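Local coordinates for cytochrome P450 (Zobellia galactanivorans, PDB 6G5O), which belongs to the cytochrome P450 family of haem-thiolate proteins and holds protoporphyrin IX containing iron in a pocket within its mainly helical fold, at residues 228-232 with 339-344; 259-264 with 309-315; 302-306 with 317-321. All blocks are in the same frame, centred on the assembly; numbering follows the deposited sequence.

Interaction 1. Residues 228-232 with 339-344; sequences AVTNS and ILKILL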
loop_
_atom_site.group_PDB
_atom_site.type_symbol
_atom_site.label_atom_id
_atom_site.label_comp_id
_atom_site.label_asym_id
_atom_site.label_seq_id
_atom_site.Cartn_x
_atom_site.Cartn_y
_atom_site.Cartn_z
ATOM N N ALA A 228 -7.290 1.813 0.307
ATOM C CA ALA A 228 -7.832 0.823 1.246
ATOM C C ALA A 228 -8.930 1.412 2.117
ATOM O O ALA A 228 -9.952 0.773 2.377
ATOM C CB ALA A 228 -6.720 0.248 2.135
ATOM N N VAL A 229 -8.691 2.607 2.640
ATOM C CA VAL A 229 -9.660 3.228 3.545
ATOM C C VAL A 229 -10.959 3.544 2.796
ATOM O O VAL A 229 -12.061 3.255 3.276
ATOM C CB VAL A 229 -9.073 4.489 4.215
ATOM C CG1 VAL A 229 -10.137 5.336 4.885
ATOM C CG2 VAL A 229 -8.040 4.084 5.247
ATOM N N THR A 230 -10.801 4.109 1.607
ATOM C CA THR A 230 -11.928 4.565 0.799
ATOM C C THR A 230 -12.737 3.353 0.297
ATOM O O THR A 230 -13.969 3.328 0.445
ATOM C CB THR A 230 -11.453 5.426 -0.365
ATOM O OG1 THR A 230 -10.765 6.569 0.157
ATOM C CG2 THR A 230 -12.641 5.915 -1.207
ATOM N N ASN A 231 -12.035 2.336 -0.227
ATOM C CA ASN A 231 -12.675 1.122 -0.704
ATOM C C ASN A 231 -13.431 0.369 0.397
ATOM O O ASN A 231 -14.498 -0.220 0.123
ATOM C CB ASN A 231 -11.684 0.223 -1.429
ATOM C CG ASN A 231 -11.214 0.815 -2.764
ATOM O OD1 ASN A 231 -11.793 1.779 -3.239
ATOM N ND2 ASN A 231 -10.142 0.260 -3.357
ATOM N N SER A 232 -12.915 0.415 1.625
ATOM C CA SER A 232 -13.563 -0.238 2.743
ATOM C C SER A 232 -14.905 0.399 3.100
ATOM O O SER A 232 -15.864 -0.292 3.479
ATOM C CB SER A 232 -12.653 -0.230 3.959
ATOM O OG SER A 232 -11.470 -0.958 3.647
ATOM N N ILE A 339 -4.574 0.685 11.200
ATOM C CA ILE A 339 -5.478 1.700 10.675
ATOM C C ILE A 339 -6.819 1.056 10.344
ATOM O O ILE A 339 -7.864 1.516 10.770
ATOM C CB ILE A 339 -4.921 2.339 9.382
ATOM C CG1 ILE A 339 -3.909 3.438 9.739
ATOM C CG2 ILE A 339 -6.026 2.966 8.565
ATOM C CD1 ILE A 339 -3.134 3.959 8.562
ATOM N N LEU A 340 -6.763 -0.013 9.568
ATOM C CA LEU A 340 -7.953 -0.653 9.073
ATOM C C LEU A 340 -8.756 -1.425 10.130
ATOM O O LEU A 340 -10.007 -1.383 10.058
ATOM C CB LEU A 340 -7.587 -1.548 7.884
ATOM C CG LEU A 340 -7.075 -0.795 6.668
ATOM C CD1 LEU A 340 -6.499 -1.745 5.640
ATOM C CD2 LEU A 340 -8.201 0.042 6.040
ATOM N N LYS A 341 -8.083 -2.092 11.097
ATOM C CA LYS A 341 -8.813 -2.787 12.185
ATOM C C LYS A 341 -9.602 -1.757 13.007
ATOM O O LYS A 341 -10.820 -1.968 13.307
ATOM C CB LYS A 341 -7.928 -3.662 13.091
ATOM N N ILE A 342 -8.925 -0.655 13.358
ATOM C CA ILE A 342 -9.532 0.425 14.137
ATOM C C ILE A 342 -10.635 1.174 13.379
ATOM O O ILE A 342 -11.688 1.443 13.948
ATOM C CB ILE A 342 -8.483 1.416 14.668
ATOM C CG1 ILE A 342 -7.567 0.704 15.669
ATOM C CG2 ILE A 342 -9.140 2.621 15.378
ATOM C CD1 ILE A 342 -6.344 1.539 16.016
ATOM N N LEU A 343 -10.400 1.481 12.106
ATOM C CA LEU A 343 -11.443 2.076 11.285
ATOM C C LEU A 343 -12.701 1.204 11.220
ATOM O O LEU A 343 -13.814 1.690 11.492
ATOM C CB LEU A 343 -10.953 2.365 9.888
ATOM C CG LEU A 343 -11.999 2.953 8.959
ATOM C CD1 LEU A 343 -12.494 4.321 9.423
ATOM C CD2 LEU A 343 -11.448 3.023 7.546
ATOM N N LEU A 344 -12.526 -0.075 10.875
ATOM C CA LEU A 344 -13.704 -0.960 10.746
ATOM C C LEU A 344 -14.541 -1.039 12.040
ATOM O O LEU A 344 -15.761 -1.026 11.978
ATOM C CB LEU A 344 -13.343 -2.356 10.283
ATOM C CG LEU A 344 -12.833 -2.586 8.845
ATOM C CD1 LEU A 344 -12.593 -4.080 8.639
ATOM C CD2 LEU A 344 -13.786 -2.061 7.807
#
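Val-229 and Leu-343 make the tightest touch between helix I (its part 223-238) and helix L (333-350) of the P450 core, with Val-229 CG1 3.8 Å from Leu-343 CD2. The segments run in nearly the same direction, at a crossing angle of -28° with axes 10.8 Å apart, a spacing that branched aliphatic side chains fill well.

The contact is chiefly apolar. Val-229 works with both of its methyls: CG1, placed anti to the backbone N (chi1 166°), goes to Leu-343, while CG2 turns to Ile-339 CG2 at 4.0 Å and to one methyl of Leu-340, CD2. Val-229 and Ile-339 meet at about a right angle, methyl against methyl, so beta-branching lets one short residue serve three neighbours. Leu-340 extends its forked end across the gap. Its CD1 rests 4.0 Å from Ala-228 CB, and alanine's small side chain suits a spot that also lies close to the haem.

The polar element stays within segment 228-232. Ser-232 OG bonds back to Ala-228 O at 2.6 Å, and the backbone N of Ser-232 reaches the same oxygen from the other face of the carbonyl. The hydroxyl is thereby satisfied in an apolar setting, where its side chain can pack against Leu-340 CD2 and Leu-344 CD2.

Helix 253-264 adjoins the pair through Val-257 and Ile-261 on Leu-340 and Met-260 on Ser-232. Helix 122-139 packs on Ile-339 and Leu-343, and strand 369-384 accepts a bond from Asn-231 ND2 through Val-373 O.

Interaction 2. Residues 259-264 with 309-315; sequences EMIRYF and NEIVLDR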
loop_
_atom_site.group_PDB
_atom_site.type_symbol
_atom_site.label_atom_id
_atom_site.label_comp_id
_atom_site.label_asym_id
_atom_site.label_seq_id
_atom_site.Cartn_x
_atom_site.Cartn_y
_atom_site.Cartn_z
ATOM N N GLU A 259 -8.829 -9.813 4.316
ATOM C CA GLU A 259 -9.636 -10.132 3.168
ATOM C C GLU A 259 -9.830 -8.892 2.296
ATOM O O GLU A 259 -9.866 -8.985 1.070
ATOM C CB GLU A 259 -10.996 -10.731 3.601
ATOM C CG GLU A 259 -12.007 -10.918 2.476
ATOM C CD GLU A 259 -11.643 -11.973 1.484
ATOM O OE1 GLU A 259 -10.484 -12.462 1.481
ATOM O OE2 GLU A 259 -12.535 -12.358 0.705
ATOM N N MET A 260 -9.985 -7.739 2.931
ATOM C CA MET A 260 -10.027 -6.492 2.199
ATOM C C MET A 260 -8.702 -6.185 1.468
ATOM O O MET A 260 -8.725 -5.772 0.329
ATOM C CB MET A 260 -10.457 -5.393 3.120
ATOM C CG MET A 260 -11.953 -5.517 3.363
ATOM S SD MET A 260 -12.597 -4.119 4.233
ATOM C CE MET A 260 -14.181 -4.820 4.772
ATOM N N ILE A 261 -7.569 -6.441 2.083
ATOM C CA ILE A 261 -6.323 -6.259 1.360
ATOM C C ILE A 261 -6.231 -7.174 0.145
ATOM O O ILE A 261 -5.767 -6.771 -0.891
ATOM C CB ILE A 261 -5.090 -6.448 2.273
ATOM C CG1 ILE A 261 -5.051 -5.344 3.345
ATOM C CG2 ILE A 261 -3.812 -6.445 1.454
ATOM C CD1 ILE A 261 -5.154 -3.934 2.803
ATOM N N ARG A 262 -6.651 -8.410 0.268
ATOM C CA ARG A 262 -6.656 -9.355 -0.862
ATOM C C ARG A 262 -7.485 -8.849 -2.060
ATOM O O ARG A 262 -7.028 -8.800 -3.214
ATOM C CB ARG A 262 -7.260 -10.714 -0.429
ATOM C CG ARG A 262 -7.207 -11.793 -1.508
ATOM C CD ARG A 262 -8.080 -12.999 -1.170
ATOM N NE ARG A 262 -9.517 -12.678 -1.150
ATOM C CZ ARG A 262 -10.272 -12.628 -2.235
ATOM N NH1 ARG A 262 -9.744 -12.884 -3.422
ATOM N NH2 ARG A 262 -11.541 -12.293 -2.131
ATOM N N TYR A 263 -8.734 -8.546 -1.747
ATOM C CA TYR A 263 -9.699 -8.219 -2.733
ATOM C C TYR A 263 -9.382 -6.873 -3.340
ATOM O O TYR A 263 -9.383 -6.755 -4.556
ATOM C CB TYR A 263 -11.107 -8.199 -2.152
ATOM C CG TYR A 263 -12.159 -7.841 -3.174
ATOM C CD1 TYR A 263 -12.644 -8.784 -4.058
ATOM C CD2 TYR A 263 -12.711 -6.563 -3.210
ATOM C CE1 TYR A 263 -13.634 -8.453 -4.987
ATOM C CE2 TYR A 263 -13.702 -6.216 -4.117
ATOM C CZ TYR A 263 -14.148 -7.168 -5.017
ATOM O OH TYR A 263 -15.109 -6.838 -5.938
ATOM N N PHE A 264 -9.122 -5.855 -2.524
ATOM C CA PHE A 264 -8.774 -4.534 -3.088
ATOM C C PHE A 264 -7.377 -4.423 -3.694
ATOM O O PHE A 264 -7.179 -3.676 -4.638
ATOM C CB PHE A 264 -8.954 -3.457 -2.076
ATOM C CG PHE A 264 -10.358 -3.336 -1.578
ATOM C CD1 PHE A 264 -11.423 -3.304 -2.453
ATOM C CD2 PHE A 264 -10.608 -3.182 -0.243
ATOM C CE1 PHE A 264 -12.721 -3.174 -2.000
ATOM C CE2 PHE A 264 -11.915 -3.050 0.200
ATOM C CZ PHE A 264 -12.957 -3.076 -0.665
ATOM N N ASN A 309 -13.977 -13.617 -6.246
ATOM C CA ASN A 309 -14.447 -12.305 -6.667
ATOM C C ASN A 309 -15.473 -11.756 -5.711
ATOM O O ASN A 309 -16.186 -10.816 -6.012
ATOM C CB ASN A 309 -14.888 -12.328 -8.141
ATOM C CG ASN A 309 -13.717 -12.678 -9.068
ATOM O OD1 ASN A 309 -13.813 -13.528 -9.943
ATOM N ND2 ASN A 309 -12.576 -12.071 -8.813
ATOM N N GLU A 310 -15.492 -12.316 -4.513
ATOM C CA GLU A 310 -16.315 -11.840 -3.421
ATOM C C GLU A 310 -15.410 -11.567 -2.220
ATOM O O GLU A 310 -14.296 -12.103 -2.113
ATOM C CB GLU A 310 -17.329 -12.923 -2.977
ATOM C CG GLU A 310 -18.578 -13.065 -3.837
ATOM C CD GLU A 310 -19.489 -14.230 -3.410
ATOM O OE1 GLU A 310 -20.222 -14.756 -4.290
ATOM O OE2 GLU A 310 -19.489 -14.615 -2.206
ATOM N N ILE A 311 -15.931 -10.749 -1.316
ATOM C CA ILE A 311 -15.353 -10.569 -0.025
ATOM C C ILE A 311 -16.017 -11.565 0.929
ATOM O O ILE A 311 -17.205 -11.433 1.234
ATOM C CB ILE A 311 -15.492 -9.104 0.427
ATOM C CG1 ILE A 311 -14.399 -8.280 -0.306
ATOM C CG2 ILE A 311 -15.353 -8.970 1.948
ATOM C CD1 ILE A 311 -14.431 -6.782 -0.052
ATOM N N VAL A 312 -15.242 -12.558 1.368
ATOM C CA VAL A 312 -15.652 -13.473 2.420
ATOM C C VAL A 312 -15.067 -12.939 3.722
ATOM O O VAL A 312 -13.861 -13.129 4.026
ATOM C CB VAL A 312 -15.134 -14.912 2.178
ATOM C CG1 VAL A 312 -15.470 -15.832 3.360
ATOM C CG2 VAL A 312 -15.678 -15.471 0.883
ATOM N N LEU A 313 -15.931 -12.307 4.502
ATOM C CA LEU A 313 -15.534 -11.440 5.592
ATOM C C LEU A 313 -14.689 -12.108 6.658
ATOM O O LEU A 313 -13.857 -11.455 7.283
ATOM C CB LEU A 313 -16.791 -10.830 6.234
ATOM C CG LEU A 313 -16.607 -9.527 7.005
ATOM C CD1 LEU A 313 -16.046 -8.439 6.097
ATOM C CD2 LEU A 313 -17.933 -9.037 7.544
ATOM N N ASP A 314 -14.896 -13.392 6.875
ATOM C CA ASP A 314 -14.175 -14.101 7.936
ATOM C C ASP A 314 -13.209 -15.157 7.382
ATOM O O ASP A 314 -12.880 -16.112 8.064
ATOM C CB ASP A 314 -15.193 -14.744 8.907
ATOM C CG ASP A 314 -16.195 -15.725 8.185
ATOM O OD1 ASP A 314 -16.047 -15.995 6.957
ATOM O OD2 ASP A 314 -17.156 -16.207 8.843
ATOM N N ARG A 315 -12.747 -14.988 6.153
ATOM C CA ARG A 315 -11.924 -16.014 5.506
ATOM C C ARG A 315 -10.727 -16.369 6.400
ATOM O O ARG A 315 -9.927 -15.497 6.711
ATOM C CB ARG A 315 -11.431 -15.482 4.138
ATOM C CG ARG A 315 -10.714 -16.479 3.251
ATOM C CD ARG A 315 -10.099 -15.818 2.010
ATOM N NE ARG A 315 -11.109 -15.231 1.095
ATOM C CZ ARG A 315 -11.726 -15.880 0.112
ATOM N NH1 ARG A 315 -11.508 -17.152 -0.100
ATOM N NH2 ARG A 315 -12.606 -15.237 -0.649
#
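Glu-259 and Arg-315 meet in the Glu-Arg-Arg triad of cytochromes P450: Glu-259 and Arg-262 are the ExxR pair of helix 253-264, and Arg-315 comes from the long loop between helices 295-298 and 333-350. Glu-259 leaves the helix with CG anti to the backbone N (chi1 172°), then bends at chi2, which brings its carboxylate within reach of both guanidinium groups. Each arginine grips it side-on through NE and NH2. Arg-315 NE lies 2.9 Å from Glu-259 OE1 and its NH2 3.2 Å from OE2; Arg-262 NE lies 2.8 Å from Glu-259 OE1, the straighter bond at 167°. The backbone joins in, Val-312 N reaching Glu-259 OE2 on its anti side at 2.8 Å. Five good bonds thus fix the rotation of a buried carboxylate, and the two positive groups probably help keep it ionised. The arginines have further acceptors, Asn-299 O and Pro-308 O for Arg-262, Glu-306 O and Asn-307 O for Arg-315.

Beside this polar knot, Ile-311 packs closely. Its CG1 sits over a face of the Tyr-263 ring, a CH-pi contact, and its CD1 comes 3.6 Å from Tyr-263 CD2 and 4.0 Å from Phe-264 CZ, a slender aliphatic end that can touch both rings, meeting Phe-264 obliquely. Tyr-263 is itself tethered through OH to Leu-6 N.

Toward solvent the contact slackens. The side chains of Asn-309 and Glu-310 set off away from the helix, and these residues meet it mainly through backbone, Asn-309 O approaching Tyr-263 CE1 obliquely. Deep inside, by contrast, Glu-259 OE1 takes Arg-262 NE and Arg-315 NE from opposite faces of the carboxylate.

Interaction 3. Residues 302-306 with 317-321; sequences AAVFE and VNPHV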
loop_
_atom_site.group_PDB
_atom_site.type_symbol
_atom_site.label_atom_id
_atom_site.label_comp_id
_atom_site.label_asym_id
_atom_site.label_seq_id
_atom_site.Cartn_x
_atom_site.Cartn_y
_atom_site.Cartn_z
ATOM N N ALA A 302 -8.283 -18.562 -9.054
ATOM C CA ALA A 302 -9.353 -19.457 -8.625
ATOM C C ALA A 302 -8.859 -20.854 -8.267
ATOM O O ALA A 302 -9.623 -21.626 -7.716
ATOM C CB ALA A 302 -10.448 -19.532 -9.660
ATOM N N ALA A 303 -7.586 -21.160 -8.540
ATOM C CA ALA A 303 -6.972 -22.382 -8.020
ATOM C C ALA A 303 -6.595 -22.248 -6.537
ATOM O O ALA A 303 -6.242 -23.262 -5.910
ATOM C CB ALA A 303 -5.730 -22.765 -8.840
ATOM N N VAL A 304 -6.658 -21.022 -5.982
ATOM C CA VAL A 304 -6.212 -20.770 -4.610
ATOM C C VAL A 304 -7.285 -20.270 -3.684
ATOM O O VAL A 304 -7.308 -20.647 -2.538
ATOM C CB VAL A 304 -5.042 -19.764 -4.581
ATOM C CG1 VAL A 304 -4.605 -19.503 -3.145
ATOM C CG2 VAL A 304 -3.853 -20.272 -5.405
ATOM N N PHE A 305 -8.154 -19.383 -4.147
ATOM C CA PHE A 305 -9.174 -18.801 -3.306
ATOM C C PHE A 305 -10.560 -19.262 -3.755
ATOM O O PHE A 305 -10.936 -19.131 -4.907
ATOM C CB PHE A 305 -9.106 -17.257 -3.328
ATOM C CG PHE A 305 -7.725 -16.676 -3.022
ATOM C CD1 PHE A 305 -6.784 -16.500 -4.035
ATOM C CD2 PHE A 305 -7.362 -16.373 -1.744
ATOM C CE1 PHE A 305 -5.510 -15.969 -3.783
ATOM C CE2 PHE A 305 -6.083 -15.879 -1.461
ATOM C CZ PHE A 305 -5.156 -15.656 -2.476
ATOM N N GLU A 306 -11.302 -19.852 -2.834
ATOM C CA GLU A 306 -12.723 -20.072 -3.024
ATOM C C GLU A 306 -13.435 -18.733 -3.080
ATOM O O GLU A 306 -13.101 -17.856 -2.323
ATOM C CB GLU A 306 -13.299 -20.903 -1.839
ATOM C CG GLU A 306 -14.608 -21.677 -2.131
ATOM C CD GLU A 306 -14.406 -22.818 -3.142
ATOM O OE1 GLU A 306 -13.320 -23.444 -3.151
ATOM O OE2 GLU A 306 -15.328 -23.080 -3.937
ATOM N N VAL A 317 -8.608 -19.134 5.563
ATOM C CA VAL A 317 -7.551 -19.565 4.639
ATOM C C VAL A 317 -7.301 -18.472 3.601
ATOM O O VAL A 317 -8.029 -18.382 2.626
ATOM C CB VAL A 317 -7.889 -20.907 3.922
ATOM C CG1 VAL A 317 -6.723 -21.356 3.052
ATOM C CG2 VAL A 317 -8.206 -22.007 4.966
ATOM N N ASN A 318 -6.261 -17.669 3.791
ATOM C CA ASN A 318 -6.083 -16.462 2.963
ATOM C C ASN A 318 -4.609 -16.168 2.783
ATOM O O ASN A 318 -4.087 -15.227 3.391
ATOM C CB ASN A 318 -6.818 -15.272 3.641
ATOM C CG ASN A 318 -6.831 -14.017 2.810
ATOM O OD1 ASN A 318 -6.338 -14.006 1.680
ATOM N ND2 ASN A 318 -7.390 -12.950 3.357
ATOM N N PRO A 319 -3.927 -16.961 1.932
ATOM C CA PRO A 319 -2.508 -16.751 1.599
ATOM C C PRO A 319 -2.317 -15.649 0.546
ATOM O O PRO A 319 -1.628 -15.861 -0.431
ATOM C CB PRO A 319 -2.072 -18.114 1.059
ATOM C CG PRO A 319 -3.293 -18.619 0.371
ATOM C CD PRO A 319 -4.488 -18.107 1.169
ATOM N N HIS A 320 -2.933 -14.473 0.764
ATOM C CA HIS A 320 -2.858 -13.398 -0.220
ATOM C C HIS A 320 -1.471 -12.751 -0.300
ATOM O O HIS A 320 -0.669 -12.828 0.621
ATOM C CB HIS A 320 -3.904 -12.335 0.084
ATOM C CG HIS A 320 -3.567 -11.485 1.253
ATOM N ND1 HIS A 320 -2.747 -10.378 1.146
ATOM C CD2 HIS A 320 -3.939 -11.568 2.559
ATOM C CE1 HIS A 320 -2.618 -9.827 2.347
ATOM N NE2 HIS A 320 -3.339 -10.518 3.217
ATOM N N VAL A 321 -1.224 -12.067 -1.394
ATOM C CA VAL A 321 0.029 -11.390 -1.612
ATOM C C VAL A 321 -0.172 -9.871 -1.803
ATOM O O VAL A 321 0.659 -9.212 -2.412
ATOM C CB VAL A 321 0.771 -12.030 -2.820
ATOM C CG1 VAL A 321 1.320 -13.377 -2.452
ATOM C CG2 VAL A 321 -0.143 -12.187 -4.006
#
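Phe-305 points the far edge of its ring at the backbone turn of Asn-318, Pro-319 and His-320, joining two passes of the long loop before the haem-binding region, the part of the P450 fold known as the meander. CG stands anti to the carbonyl carbon (chi1 -52°), and this carries the ring away from its own backbone toward 317-321. Its outermost carbon, CZ, comes 3.9 Å from His-320 CA, which lies at the ring edge near its plane. Next to it, CE2 is approached obliquely by Pro-319 CD at 3.8 Å and by Asn-318 OD1 at 3.7 Å. The amide of Asn-318 stands almost perpendicular to the phenyl ring, 84° between planes.

Val-304 supports the ring from its own side of the contact. One methyl, CG1, lies over a face of Phe-305, offset from its middle, and also meets Pro-319 CG at 3.9 Å. Val-304 and Pro-319, two compact aliphatic groups, slide past one another in opposite directions. Pro-319 suits its position for another reason: it is the centre of an inverse gamma turn, which its restricted phi accommodates, with a weak bond from His-320 N to Asn-318 O. The bend presents the pyrrolidine ring to Val-304 and Phe-305 while the imidazole of His-320 leads away.

The arrangement is near the surface on one side and anchored on the other. Arg-262 of helix 253-264 makes a cation-pi contact with Phe-305, on the face opposite Val-304, and His-320 NE2 bonds Glu-258 OE1. Helix 35-43 borders the aliphatic part, His-35 touching Val-304 and Arg-39 touching Pro-319.

Overall arrangement
Helix 253-264 ties the three contacts together. Interactions 1 and 2 have centres about 13 Å apart and touch where Leu-340 CD1 packs 3.8 Å from Ile-261 CD1; Ile-261 also borders the haem, as does Ala-228 of interaction 1, whose side chain is about 4 Å from it. Interactions 2 and 3, centres about 10 Å apart, interlock along the chain, their segments alternating, and Arg-315 NH1 probably bonds Glu-306 O at 2.8 Å. Interactions 1 and 3 do not touch, their nearest atoms lying about 10 Å apart. The series thus runs from the helical core beside the haem, through the Glu-Arg-Arg triad, to the outer loop.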